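PDB 3RJA: carbohydrate oxidase from Microdochium nivale, which oxidises the C1 hydroxyl of mono-, oligo- and polysaccharides to the lactone, using FAD and reducing molecular oxygen to hydrogen peroxide. Local coordinates for residues Tyr377-Gln387 with Asp421-Ala429. Residues are numbered along the deposited sequence; the frame is centred on the assembly and turned at random.
Sequences YPHRDKLWLIQ and DWGMYINYA. With FAD (flavin-adenine dinucleotide), chain B.
Tyr425 OH, on a ring that packs against Tyr377 and Leu385, is gripped by three groups: it donates to FAD O2 at 2.6 Å, while Asn427 ND2, 3.1 Å from the same Tyr425 OH, and the backbone N of Gly145 donate to it. A phenol suits this place because it can give one bond and accept others. With CG anti to the backbone N (chi1 177°), the Tyr425 ring reaches the flavin; on the way Leu385 CD1 rests 3.6 Å from Tyr425 CD2, and the ring edge of Tyr377 meets Tyr425 CE1. Strand 384-392 and the short edge strand 422-423 flank strand 318-326 in the antiparallel eight-stranded sheet; Tyr425 and Tyr428, which follow 422-423, make the main contacts, and no hydrogen bond joins the two segments directly. Tyr425 CD2 lies over one face of Tyr428, near the rim, and the amide of Gln387 stacks centrally on the other, its plane 12° from the ring's. Gln387, extended beyond CG, suits this role in the sugar pocket: its flat amide covers the ring while Gln387 OE1 is hydrogen-bonded to Tyr72 OH. Tyr428 OH is hydrogen-bonded to water 2 at 2.6 Å. A leucine in place of Tyr428 would probably deprive the Gln387 amide of its flat stacking partner and this water of its phenolic mate. Near the 379-382 turn, water 1 joins His379 NE2, 2.8 Å away, to the backbone N of Ile426.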
loop_
_atom_site.group_PDB
_atom_site.type_symbol
_atom_site.label_atom_id
_atom_site.label_comp_id
_atom_site.label_asym_id
_atom_site.label_seq_id
_atom_site.Cartn_x
_atom_site.Cartn_y
_atom_site.Cartn_z
ATOM N N TYR A 377 -3.183 -10.007 -7.117
ATOM C CA TYR A 377 -1.956 -9.788 -6.323
ATOM C C TYR A 377 -0.900 -10.853 -6.702
ATOM O O TYR A 377 -1.180 -12.054 -6.582
ATOM C CB TYR A 377 -2.272 -9.822 -4.829
ATOM C CG TYR A 377 -1.119 -9.369 -3.944
ATOM C CD1 TYR A 377 -0.882 -8.011 -3.713
ATOM C CD2 TYR A 377 -0.252 -10.311 -3.351
ATOM C CE1 TYR A 377 0.171 -7.589 -2.892
ATOM C CE2 TYR A 377 0.801 -9.910 -2.541
ATOM C CZ TYR A 377 1.015 -8.545 -2.311
ATOM O OH TYR A 377 2.061 -8.133 -1.502
ATOM N N PRO A 378 0.290 -10.419 -7.188
ATOM C CA PRO A 378 1.271 -11.360 -7.788
ATOM C C PRO A 378 2.457 -11.711 -6.915
ATOM O O PRO A 378 3.414 -12.330 -7.412
ATOM C CB PRO A 378 1.844 -10.543 -8.953
ATOM C CG PRO A 378 1.793 -9.080 -8.415
ATOM C CD PRO A 378 0.716 -9.016 -7.359
ATOM N N HIS A 379 2.435 -11.308 -5.650
ATOM C CA HIS A 379 3.634 -11.456 -4.823
ATOM C C HIS A 379 3.523 -12.589 -3.797
ATOM O O HIS A 379 4.254 -12.598 -2.799
ATOM C CB HIS A 379 3.942 -10.148 -4.089
ATOM C CG HIS A 379 3.998 -8.951 -4.974
ATOM N ND1 HIS A 379 4.941 -8.802 -5.972
ATOM C CD2 HIS A 379 3.242 -7.825 -4.992
ATOM C CE1 HIS A 379 4.763 -7.635 -6.573
ATOM N NE2 HIS A 379 3.741 -7.018 -5.990
ATOM N N ARG A 380 2.588 -13.519 -4.014
ATOM C CA ARG A 380 2.331 -14.567 -2.987
ATOM C C ARG A 380 3.528 -15.515 -2.784
ATOM O O ARG A 380 3.589 -16.237 -1.782
ATOM C CB ARG A 380 1.071 -15.387 -3.338
ATOM C CG ARG A 380 -0.210 -14.555 -3.524
ATOM C CD ARG A 380 -0.723 -13.836 -2.240
ATOM N NE ARG A 380 -1.981 -13.160 -2.542
ATOM C CZ ARG A 380 -2.849 -12.636 -1.661
ATOM N NH1 ARG A 380 -2.663 -12.734 -0.335
ATOM N NH2 ARG A 380 -3.940 -12.016 -2.128
ATOM N N ASP A 381 4.447 -15.539 -3.764
ATOM C CA ASP A 381 5.607 -16.431 -3.726
ATOM C C ASP A 381 6.836 -15.649 -3.301
ATOM O O ASP A 381 7.969 -16.058 -3.577
ATOM C CB ASP A 381 5.843 -17.084 -5.107
ATOM C CG ASP A 381 6.000 -16.056 -6.231
ATOM O OD1 ASP A 381 5.697 -14.840 -6.027
ATOM O OD2 ASP A 381 6.440 -16.449 -7.337
ATOM N N LYS A 382 6.610 -14.486 -2.693
ATOM C CA LYS A 382 7.720 -13.616 -2.227
ATOM C C LYS A 382 7.753 -13.549 -0.716
ATOM O O LYS A 382 6.746 -13.218 -0.081
ATOM C CB LYS A 382 7.622 -12.189 -2.792
ATOM C CG LYS A 382 7.378 -12.099 -4.327
ATOM C CD LYS A 382 8.457 -12.881 -5.141
ATOM C CE LYS A 382 8.537 -12.456 -6.611
ATOM N NZ LYS A 382 7.336 -12.866 -7.377
ATOM N N LEU A 383 8.918 -13.845 -0.149
ATOM C CA LEU A 383 9.119 -13.831 1.278
ATOM C C LEU A 383 9.276 -12.405 1.797
ATOM O O LEU A 383 8.692 -12.046 2.844
ATOM C CB LEU A 383 10.361 -14.694 1.672
ATOM C CG LEU A 383 10.523 -14.877 3.186
ATOM C CD1 LEU A 383 11.009 -16.278 3.550
ATOM C CD2 LEU A 383 11.439 -13.821 3.803
ATOM N N TRP A 384 10.088 -11.613 1.094
ATOM C CA TRP A 384 10.381 -10.234 1.502
ATOM C C TRP A 384 9.582 -9.197 0.706
ATOM O O TRP A 384 9.522 -9.258 -0.521
ATOM C CB TRP A 384 11.865 -9.921 1.230
ATOM C CG TRP A 384 12.841 -10.661 2.122
ATOM C CD1 TRP A 384 13.718 -11.657 1.748
ATOM C CD2 TRP A 384 13.064 -10.436 3.516
ATOM N NE1 TRP A 384 14.465 -12.069 2.829
ATOM C CE2 TRP A 384 14.087 -11.337 3.930
ATOM C CE3 TRP A 384 12.487 -9.579 4.466
ATOM C CZ2 TRP A 384 14.544 -11.399 5.253
ATOM C CZ3 TRP A 384 12.953 -9.635 5.787
ATOM C CH2 TRP A 384 13.966 -10.546 6.166
ATOM N N LEU A 385 9.019 -8.229 1.405
ATOM C CA LEU A 385 8.495 -6.999 0.811
ATOM C C LEU A 385 9.408 -5.866 1.340
ATOM O O LEU A 385 9.571 -5.703 2.550
ATOM C CB LEU A 385 7.030 -6.753 1.228
ATOM C CG LEU A 385 6.493 -5.308 1.102
ATOM C CD1 LEU A 385 6.499 -4.811 -0.327
ATOM C CD2 LEU A 385 5.107 -5.171 1.648
ATOM N N ILE A 386 9.993 -5.093 0.434
ATOM C CA ILE A 386 11.044 -4.164 0.825
ATOM C C ILE A 386 10.678 -2.779 0.353
ATOM O O ILE A 386 10.352 -2.589 -0.823
ATOM C CB ILE A 386 12.423 -4.587 0.231
ATOM C CG1 ILE A 386 12.805 -5.997 0.728
ATOM C CG2 ILE A 386 13.521 -3.543 0.541
ATOM C CD1 ILE A 386 14.078 -6.587 0.033
ATOM N N GLN A 387 10.727 -1.828 1.277
ATOM C CA GLN A 387 10.535 -0.424 0.962
ATOM C C GLN A 387 11.836 0.363 1.153
ATOM O O GLN A 387 12.545 0.181 2.164
ATOM C CB GLN A 387 9.401 0.192 1.806
ATOM C CG GLN A 387 9.162 1.679 1.421
ATOM C CD GLN A 387 7.912 2.296 2.014
ATOM O OE1 GLN A 387 7.385 3.276 1.469
ATOM N NE2 GLN A 387 7.447 1.762 3.166
ATOM N N ASP A 421 12.808 -13.905 -10.050
ATOM C CA ASP A 421 12.856 -14.015 -8.582
ATOM C C ASP A 421 12.352 -12.773 -7.837
ATOM O O ASP A 421 12.240 -12.778 -6.610
ATOM C CB ASP A 421 14.269 -14.334 -8.115
ATOM C CG ASP A 421 14.508 -15.827 -7.933
ATOM O OD1 ASP A 421 13.709 -16.642 -8.445
ATOM O OD2 ASP A 421 15.501 -16.184 -7.265
ATOM N N TRP A 422 12.070 -11.708 -8.571
ATOM C CA TRP A 422 11.771 -10.449 -7.903
ATOM C C TRP A 422 10.702 -9.674 -8.641
ATOM O O TRP A 422 10.562 -9.803 -9.866
ATOM C CB TRP A 422 13.033 -9.611 -7.683
ATOM C CG TRP A 422 13.706 -9.088 -8.936
ATOM C CD1 TRP A 422 14.741 -9.689 -9.641
ATOM C CD2 TRP A 422 13.415 -7.855 -9.626
ATOM N NE1 TRP A 422 15.097 -8.894 -10.709
ATOM C CE2 TRP A 422 14.299 -7.773 -10.730
ATOM C CE3 TRP A 422 12.487 -6.817 -9.420
ATOM C CZ2 TRP A 422 14.279 -6.696 -11.632
ATOM C CZ3 TRP A 422 12.465 -5.741 -10.310
ATOM C CH2 TRP A 422 13.355 -5.695 -11.417
ATOM N N GLY A 423 9.955 -8.872 -7.873
ATOM C CA GLY A 423 9.003 -7.936 -8.443
ATOM C C GLY A 423 9.067 -6.619 -7.713
ATOM O O GLY A 423 9.957 -6.402 -6.913
ATOM N N MET A 424 8.105 -5.748 -7.999
ATOM C CA MET A 424 7.967 -4.473 -7.304
ATOM C C MET A 424 6.510 -4.292 -6.918
ATOM O O MET A 424 5.629 -4.806 -7.576
ATOM C CB MET A 424 8.456 -3.309 -8.197
ATOM C CG MET A 424 9.973 -3.345 -8.391
ATOM S SD MET A 424 10.626 -1.967 -9.324
ATOM C CE MET A 424 12.326 -2.013 -8.787
ATOM N N TYR A 425 6.270 -3.530 -5.858
ATOM C CA TYR A 425 4.917 -3.384 -5.263
ATOM C C TYR A 425 4.335 -2.011 -5.589
ATOM O O TYR A 425 4.854 -0.985 -5.122
ATOM C CB TYR A 425 5.066 -3.601 -3.758
ATOM C CG TYR A 425 3.858 -3.455 -2.839
ATOM C CD1 TYR A 425 2.665 -4.139 -3.075
ATOM C CD2 TYR A 425 3.960 -2.709 -1.671
ATOM C CE1 TYR A 425 1.581 -4.021 -2.172
ATOM C CE2 TYR A 425 2.910 -2.602 -0.767
ATOM C CZ TYR A 425 1.717 -3.270 -1.024
ATOM O OH TYR A 425 0.645 -3.145 -0.133
ATOM N N ILE A 426 3.268 -1.976 -6.406
ATOM C CA ILE A 426 2.690 -0.697 -6.857
ATOM C C ILE A 426 2.055 0.131 -5.701
ATOM O O ILE A 426 1.752 1.304 -5.894
ATOM C CB ILE A 426 1.657 -0.922 -8.003
ATOM C CG1 ILE A 426 1.375 0.409 -8.767
ATOM C CG2 ILE A 426 0.393 -1.590 -7.445
ATOM C CD1 ILE A 426 0.401 0.255 -9.944
ATOM N N ASN A 427 1.828 -0.450 -4.509
ATOM C CA ASN A 427 1.470 0.441 -3.352
ATOM C C ASN A 427 2.669 1.288 -2.858
ATOM O O ASN A 427 2.494 2.275 -2.131
ATOM C CB ASN A 427 0.803 -0.303 -2.195
ATOM C CG ASN A 427 -0.723 -0.341 -2.328
ATOM O OD1 ASN A 427 -1.330 0.428 -3.110
ATOM N ND2 ASN A 427 -1.350 -1.250 -1.588
ATOM N N TYR A 428 3.868 0.926 -3.311
ATOM C CA TYR A 428 5.019 1.809 -3.188
ATOM C C TYR A 428 5.393 2.303 -4.587
ATOM O O TYR A 428 6.490 2.020 -5.100
ATOM C CB TYR A 428 6.184 1.089 -2.516
ATOM C CG TYR A 428 5.902 0.542 -1.138
ATOM C CD1 TYR A 428 4.958 1.162 -0.305
ATOM C CD2 TYR A 428 6.623 -0.562 -0.631
ATOM C CE1 TYR A 428 4.697 0.698 0.967
ATOM C CE2 TYR A 428 6.349 -1.054 0.667
ATOM C CZ TYR A 428 5.380 -0.396 1.453
ATOM O OH TYR A 428 5.074 -0.795 2.734
ATOM N N ALA A 429 4.436 2.992 -5.228
ATOM C CA ALA A 429 4.530 3.318 -6.664
ATOM C C ALA A 429 5.792 4.132 -7.012
ATOM O O ALA A 429 6.096 5.169 -6.386
ATOM C CB ALA A 429 3.289 4.077 -7.126
HETATM P PA FAD B . -4.587 7.409 -4.021
HETATM O O1A FAD B . -5.853 8.184 -3.772
HETATM O O2A FAD B . -3.394 8.246 -4.406
HETATM O O5B FAD B . -4.858 6.332 -5.179
HETATM C C5B FAD B . -3.906 5.302 -5.420
HETATM C C4B FAD B . -4.283 4.581 -6.726
HETATM O O4B FAD B . -5.545 3.931 -6.567
HETATM C C3B FAD B . -4.434 5.533 -7.911
HETATM O O3B FAD B . -4.139 4.818 -9.113
HETATM C C2B FAD B . -5.931 5.823 -7.878
HETATM O O2B FAD B . -6.505 6.289 -9.076
HETATM C C1B FAD B . -6.469 4.455 -7.482
HETATM N N9A FAD B . -7.764 4.592 -6.822
HETATM C C8A FAD B . -8.114 5.454 -5.788
HETATM N N7A FAD B . -9.424 5.225 -5.503
HETATM C C5A FAD B . -9.882 4.247 -6.300
HETATM C C6A FAD B . -11.140 3.646 -6.415
HETATM N N6A FAD B . -12.164 4.020 -5.616
HETATM N N1A FAD B . -11.291 2.633 -7.346
HETATM C C2A FAD B . -10.236 2.259 -8.172
HETATM N N3A FAD B . -9.004 2.877 -8.089
HETATM C C4A FAD B . -8.844 3.849 -7.148
HETATM N N1 FAD B . 1.250 0.544 2.048
HETATM C C2 FAD B . 1.161 -0.712 2.658
HETATM O O2 FAD B . 0.898 -1.732 2.010
HETATM N N3 FAD B . 1.317 -0.759 4.041
HETATM C C4 FAD B . 1.441 0.341 4.868
HETATM O O4 FAD B . 1.459 0.216 6.114
HETATM C C4X FAD B . 1.586 1.654 4.168
HETATM N N5 FAD B . 1.730 2.766 4.868
HETATM C C5X FAD B . 1.759 4.001 4.262
HETATM C C6 FAD B . 1.819 5.189 5.036
HETATM C C7 FAD B . 1.712 6.434 4.445
HETATM C C7M FAD B . 1.795 7.720 5.294
HETATM C C8 FAD B . 1.412 6.511 3.064
HETATM C C8M FAD B . 1.260 7.852 2.374
HETATM C C9 FAD B . 1.417 5.365 2.283
HETATM C C9A FAD B . 1.564 4.090 2.864
HETATM N N10 FAD B . 1.429 2.896 2.115
HETATM C C10 FAD B . 1.526 1.657 2.730
HETATM C "C1'" FAD B . 1.240 2.982 0.630
HETATM C "C2'" FAD B . -0.237 2.891 0.274
HETATM O "O2'" FAD B . -0.676 1.547 0.428
HETATM C "C3'" FAD B . -0.445 3.290 -1.170
HETATM O "O3'" FAD B . 0.130 4.556 -1.412
HETATM C "C4'" FAD B . -1.948 3.289 -1.495
HETATM O "O4'" FAD B . -2.118 3.065 -2.861
HETATM C "C5'" FAD B . -2.624 4.592 -1.058
HETATM O "O5'" FAD B . -3.993 4.532 -1.349
HETATM P P FAD B . -4.820 5.923 -1.490
HETATM O O1P FAD B . -6.277 5.643 -1.701
HETATM O O2P FAD B . -4.543 6.804 -0.271
HETATM O O3P FAD B . -4.077 6.540 -2.766
HETATM O O HOH W 1 2.294 -4.883 -7.149
HETATM O O HOH W 2 7.218 -1.387 4.091
#